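Local coordinates for putative Outer membrane protein (Helicobacter pylori, PDB 6GW5) that probably mediates adhesion of the bacterium to glycans on host cells, as the adhesin domain of the outer membrane protein SabA, at residues Gly203-Thr208 with Pro286-Arg291; Tyr210-Gln213 with Leu217-Ile220. One frame throughout, in Å; residues are numbered along the deposited sequence.

Contact 1. Residues Gly203-Thr208 with Pro286-Arg291; sequences GAIDST and PKDQYR
I205 reaches across to D288 and Q289 with the end of its long branch, and this approach makes up most of the contact. Its CG1 lies anti to the carbonyl carbon (chi1 -65°) and CD1 continues the chain in an extended line, which carries the methyl to the first turn of helix 287-293. CD1 comes 3.5 Å from D288 OD2 and 3.7 Å from Q289 CG, and the I205 side chain crosses both of these side chains at about a right angle. Q289 meets it with the aliphatic part of its chain; its amide oxygen, OE1, is engaged elsewhere, accepting a hydrogen bond from V216 N.

The D288 carboxylate divides its work. With CG between the backbone N and the carbonyl carbon (chi1 68°), OD1 folds back over its own helix, where it accepts a hydrogen bond from Q289 N at 2.8 Å, weak because the N-H...O angle is only 125°, while OD2 faces the loop. There a water lies 2.8 Å from D288 OD2 and 3.2 Å from A204 O, placed to donate to either, although acceptors around it outnumber its protons. D288 CB also packs 3.7 Å from G203 O, where the CA atoms of G203 and D288 approach to 5.9 Å. An acidic group in this first turn would be favoured by the helix dipole.

Further along the same helix, Y292 OH is hydrogen-bonded to I205 N. The contact thus joins the long connection between strands 188-189 and 208-209, a two-stranded antiparallel pair, to the N-terminal turn of a short helix, with P286 as its N-cap residue.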
loop_
_atom_site.group_PDB
_atom_site.type_symbol
_atom_site.label_atom_id
_atom_site.label_comp_id
_atom_site.label_asym_id
_atom_site.label_seq_id
_atom_site.Cartn_x
_atom_site.Cartn_y
_atom_site.Cartn_z
ATOM N N GLY A 203 -27.297 13.245 -11.956
ATOM C CA GLY A 203 -25.894 13.066 -11.625
ATOM C C GLY A 203 -24.936 13.386 -12.755
ATOM O O GLY A 203 -23.713 13.208 -12.573
ATOM N N ALA A 204 -25.447 13.856 -13.902
ATOM C CA ALA A 204 -24.601 14.405 -14.939
ATOM C C ALA A 204 -23.978 15.603 -14.327
ATOM O O ALA A 204 -24.525 16.180 -13.381
ATOM C CB ALA A 204 -25.385 14.811 -16.181
ATOM N N ILE A 205 -22.839 15.964 -14.900
ATOM C CA ILE A 205 -22.012 17.085 -14.455
ATOM C C ILE A 205 -21.975 18.125 -15.582
ATOM O O ILE A 205 -21.567 17.791 -16.736
ATOM C CB ILE A 205 -20.596 16.588 -14.158
ATOM C CG1 ILE A 205 -20.652 15.608 -12.966
ATOM C CG2 ILE A 205 -19.663 17.755 -13.896
ATOM C CD1 ILE A 205 -19.304 15.045 -12.540
ATOM N N ASP A 206 -22.443 19.337 -15.296
ATOM C CA ASP A 206 -22.561 20.358 -16.363
ATOM C C ASP A 206 -21.895 21.674 -16.004
ATOM O O ASP A 206 -22.011 22.646 -16.727
ATOM C CB ASP A 206 -24.026 20.532 -16.768
ATOM C CG ASP A 206 -24.888 21.005 -15.635
ATOM O OD1 ASP A 206 -24.334 21.305 -14.547
ATOM O OD2 ASP A 206 -26.125 21.101 -15.837
ATOM N N SER A 207 -21.123 21.660 -14.917
ATOM C CA SER A 207 -20.433 22.829 -14.419
ATOM C C SER A 207 -19.213 23.173 -15.277
ATOM O O SER A 207 -18.818 22.449 -16.213
ATOM C CB SER A 207 -20.024 22.599 -12.948
ATOM O OG SER A 207 -19.147 21.497 -12.840
ATOM N N THR A 208 -18.641 24.314 -14.921
ATOM C CA THR A 208 -17.498 24.879 -15.604
ATOM C C THR A 208 -16.591 25.485 -14.589
ATOM O O THR A 208 -16.961 26.442 -13.922
ATOM C CB THR A 208 -17.967 25.928 -16.621
ATOM O OG1 THR A 208 -18.748 25.259 -17.628
ATOM C CG2 THR A 208 -16.791 26.622 -17.282
ATOM N N PRO A 286 -15.161 11.333 -6.128
ATOM C CA PRO A 286 -16.600 11.422 -6.081
ATOM C C PRO A 286 -17.271 10.591 -7.134
ATOM O O PRO A 286 -16.839 10.575 -8.330
ATOM C CB PRO A 286 -16.856 12.892 -6.341
ATOM C CG PRO A 286 -15.691 13.555 -5.728
ATOM C CD PRO A 286 -14.539 12.667 -6.083
ATOM N N LYS A 287 -18.351 9.921 -6.708
ATOM C CA LYS A 287 -19.020 8.921 -7.543
ATOM C C LYS A 287 -19.412 9.458 -8.938
ATOM O O LYS A 287 -19.176 8.793 -9.936
ATOM C CB LYS A 287 -20.233 8.319 -6.822
ATOM C CG LYS A 287 -20.774 7.068 -7.526
ATOM C CD LYS A 287 -21.739 6.220 -6.713
ATOM C CE LYS A 287 -22.415 5.171 -7.607
ATOM N NZ LYS A 287 -23.496 4.394 -6.925
ATOM N N ASP A 288 -19.975 10.648 -8.964
ATOM C CA ASP A 288 -20.417 11.283 -10.178
ATOM C C ASP A 288 -19.320 11.502 -11.193
ATOM O O ASP A 288 -19.509 11.298 -12.348
ATOM C CB ASP A 288 -21.228 12.546 -9.863
ATOM C CG ASP A 288 -20.404 13.671 -9.255
ATOM O OD1 ASP A 288 -19.366 13.434 -8.654
ATOM O OD2 ASP A 288 -20.824 14.824 -9.344
ATOM N N GLN A 289 -18.171 11.911 -10.719
ATOM C CA GLN A 289 -16.971 12.119 -11.554
ATOM C C GLN A 289 -16.386 10.808 -12.035
ATOM O O GLN A 289 -15.817 10.773 -13.111
ATOM C CB GLN A 289 -15.897 12.910 -10.801
ATOM C CG GLN A 289 -16.326 14.319 -10.487
ATOM C CD GLN A 289 -15.379 15.050 -9.553
ATOM O OE1 GLN A 289 -14.192 14.750 -9.470
ATOM N NE2 GLN A 289 -15.896 16.035 -8.864
ATOM N N TYR A 290 -16.457 9.781 -11.185
ATOM C CA TYR A 290 -15.914 8.460 -11.477
ATOM C C TYR A 290 -16.752 7.831 -12.569
ATOM O O TYR A 290 -16.195 7.161 -13.422
ATOM C CB TYR A 290 -15.796 7.523 -10.231
ATOM C CG TYR A 290 -15.195 6.184 -10.618
ATOM C CD1 TYR A 290 -13.822 6.036 -10.738
ATOM C CD2 TYR A 290 -15.997 5.118 -11.009
ATOM C CE1 TYR A 290 -13.252 4.858 -11.190
ATOM C CE2 TYR A 290 -15.437 3.930 -11.450
ATOM C CZ TYR A 290 -14.064 3.795 -11.526
ATOM O OH TYR A 290 -13.465 2.644 -11.992
ATOM N N ARG A 291 -18.050 8.116 -12.614
ATOM C CA ARG A 291 -18.880 7.622 -13.720
ATOM C C ARG A 291 -18.451 8.139 -15.085
ATOM O O ARG A 291 -18.646 7.459 -16.088
ATOM C CB ARG A 291 -20.347 7.906 -13.499
ATOM C CG ARG A 291 -21.015 6.734 -12.804
ATOM C CD ARG A 291 -22.419 6.998 -12.268
ATOM N NE ARG A 291 -23.341 7.495 -13.296
ATOM C CZ ARG A 291 -23.851 6.803 -14.348
ATOM N NH1 ARG A 291 -23.508 5.523 -14.601
ATOM N NH2 ARG A 291 -24.713 7.415 -15.196
HETATM O O HOH W 1 -23.337 15.395 -10.509
#

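Contact 2. Residues Tyr210-Gln213 with Leu217-Ile220; sequences YPTQ and LNNI. Unlike the reference sequence in segment 217-220: L217 (reference Phe).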
loop_
_atom_site.group_PDB
_atom_site.type_symbol
_atom_site.label_atom_id
_atom_site.label_comp_id
_atom_site.label_asym_id
_atom_site.label_seq_id
_atom_site.Cartn_x
_atom_site.Cartn_y
_atom_site.Cartn_z
ATOM N N TYR A 210 -12.033 25.447 -13.166
ATOM C CA TYR A 210 -10.645 24.992 -13.445
ATOM C C TYR A 210 -10.496 23.505 -13.027
ATOM O O TYR A 210 -11.107 23.084 -12.046
ATOM C CB TYR A 210 -9.604 25.939 -12.770
ATOM C CG TYR A 210 -9.813 27.396 -13.200
ATOM C CD1 TYR A 210 -9.578 27.775 -14.527
ATOM C CD2 TYR A 210 -10.293 28.365 -12.312
ATOM C CE1 TYR A 210 -9.801 29.064 -14.955
ATOM C CE2 TYR A 210 -10.527 29.664 -12.733
ATOM C CZ TYR A 210 -10.287 30.007 -14.066
ATOM O OH TYR A 210 -10.490 31.295 -14.530
ATOM N N PRO A 211 -9.699 22.714 -13.756
ATOM C CA PRO A 211 -9.602 21.273 -13.449
ATOM C C PRO A 211 -9.243 20.956 -12.005
ATOM O O PRO A 211 -9.744 19.976 -11.451
ATOM C CB PRO A 211 -8.488 20.784 -14.372
ATOM C CG PRO A 211 -8.475 21.754 -15.501
ATOM C CD PRO A 211 -8.904 23.077 -14.942
ATOM N N THR A 212 -8.393 21.792 -11.407
ATOM C CA THR A 212 -7.973 21.638 -9.998
ATOM C C THR A 212 -9.110 21.750 -9.000
ATOM O O THR A 212 -8.890 21.566 -7.825
ATOM C CB THR A 212 -6.866 22.670 -9.594
ATOM O OG1 THR A 212 -7.127 23.961 -10.174
ATOM C CG2 THR A 212 -5.505 22.186 -10.034
ATOM N N GLN A 213 -10.303 22.138 -9.441
ATOM C CA GLN A 213 -11.482 22.183 -8.559
ATOM C C GLN A 213 -12.212 20.863 -8.530
ATOM O O GLN A 213 -13.064 20.644 -7.668
ATOM C CB GLN A 213 -12.447 23.299 -9.000
ATOM C CG GLN A 213 -11.852 24.698 -8.894
ATOM C CD GLN A 213 -11.534 25.045 -7.462
ATOM O OE1 GLN A 213 -12.435 25.274 -6.644
ATOM N NE2 GLN A 213 -10.255 25.018 -7.133
ATOM N N LEU A 217 -9.319 15.128 -10.735
ATOM C CA LEU A 217 -8.045 15.536 -11.270
ATOM C C LEU A 217 -7.010 15.473 -10.182
ATOM O O LEU A 217 -5.942 14.944 -10.384
ATOM C CB LEU A 217 -8.090 16.944 -11.867
ATOM C CG LEU A 217 -6.655 17.425 -12.187
ATOM C CD1 LEU A 217 -6.306 17.369 -13.662
ATOM C CD2 LEU A 217 -6.398 18.801 -11.597
ATOM N N ASN A 218 -7.314 16.060 -9.044
ATOM C CA ASN A 218 -6.345 16.131 -7.979
ATOM C C ASN A 218 -5.862 14.749 -7.506
ATOM O O ASN A 218 -4.683 14.541 -7.256
ATOM C CB ASN A 218 -6.898 16.951 -6.819
ATOM C CG ASN A 218 -7.147 18.442 -7.190
ATOM O OD1 ASN A 218 -6.347 19.101 -7.896
ATOM N ND2 ASN A 218 -8.284 18.968 -6.725
ATOM N N ASN A 219 -6.787 13.797 -7.422
ATOM C CA ASN A 219 -6.473 12.423 -6.971
ATOM C C ASN A 219 -5.629 11.644 -7.951
ATOM O O ASN A 219 -4.725 10.951 -7.529
ATOM C CB ASN A 219 -7.754 11.632 -6.705
ATOM C CG ASN A 219 -8.399 12.000 -5.400
ATOM O OD1 ASN A 219 -8.151 13.088 -4.875
ATOM N ND2 ASN A 219 -9.290 11.131 -4.900
ATOM N N ILE A 220 -5.969 11.731 -9.245
ATOM C CA ILE A 220 -5.174 11.097 -10.259
ATOM C C ILE A 220 -3.778 11.702 -10.195
ATOM O O ILE A 220 -2.785 10.976 -10.174
ATOM C CB ILE A 220 -5.799 11.267 -11.639
ATOM C CG1 ILE A 220 -7.043 10.424 -11.730
ATOM C CG2 ILE A 220 -4.841 10.805 -12.728
ATOM C CD1 ILE A 220 -7.956 10.839 -12.845
#
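P211 and T212 pack against L217 and N218 where a 3-10 turn leads into helix 215-240, a local turn-to-helix contact within a largely helical adhesin domain. The apolar half belongs to L217. Its CG is anti to the backbone N (chi1 170°), and CD2 lies 4.0 Å from P211 CB and 3.8 Å from T212 CG2; T212 and L217 run side by side, pointing the same way. L217 CB and CD2 also rest against the P211 carbonyl, with CB 3.5 Å from P211 O. The polar half is a side-chain hydrogen bond, N218 ND2 donating to T212 O at 2.9 Å with an N-H...O angle of 164°.

Further out, I181 of helix 167-183 touches both P211 and L217, while helix 60-79 supplies Y79 against P211 and F75 against L217. Two neighbouring helices therefore cover this greasy side. The turn itself is closed by a backbone hydrogen bond of 2.9 Å from Q213 N to Y210 O; since Q213 N and T212 O belong to the same peptide group, it helps to fix how that carbonyl points. T212 O lies nearly in the N218 amide plane, but ND2 stands 52° out of the T212 carbonyl plane.

Contact 1 and contact 2 have centres about 13 Å apart, on the same side of the chain's centre, and their segments do not touch beyond following closely in sequence. Contact 2 is local, with three residues between its segments; contact 1 spans 77 residues, mostly helical, and encloses contact 2 in that span. Besides the Q289 amide already bonded to V216, just before L217, a hydrogen bond between S207 OG and Y214 OH, just after Q213, ties the regions together. The environments differ: the centre of contact 1 lies about 28 Å from the chain centre, at the surface, and that of contact 2 about 22 Å, partly buried. Neither contact by itself establishes a link to glycan recognition.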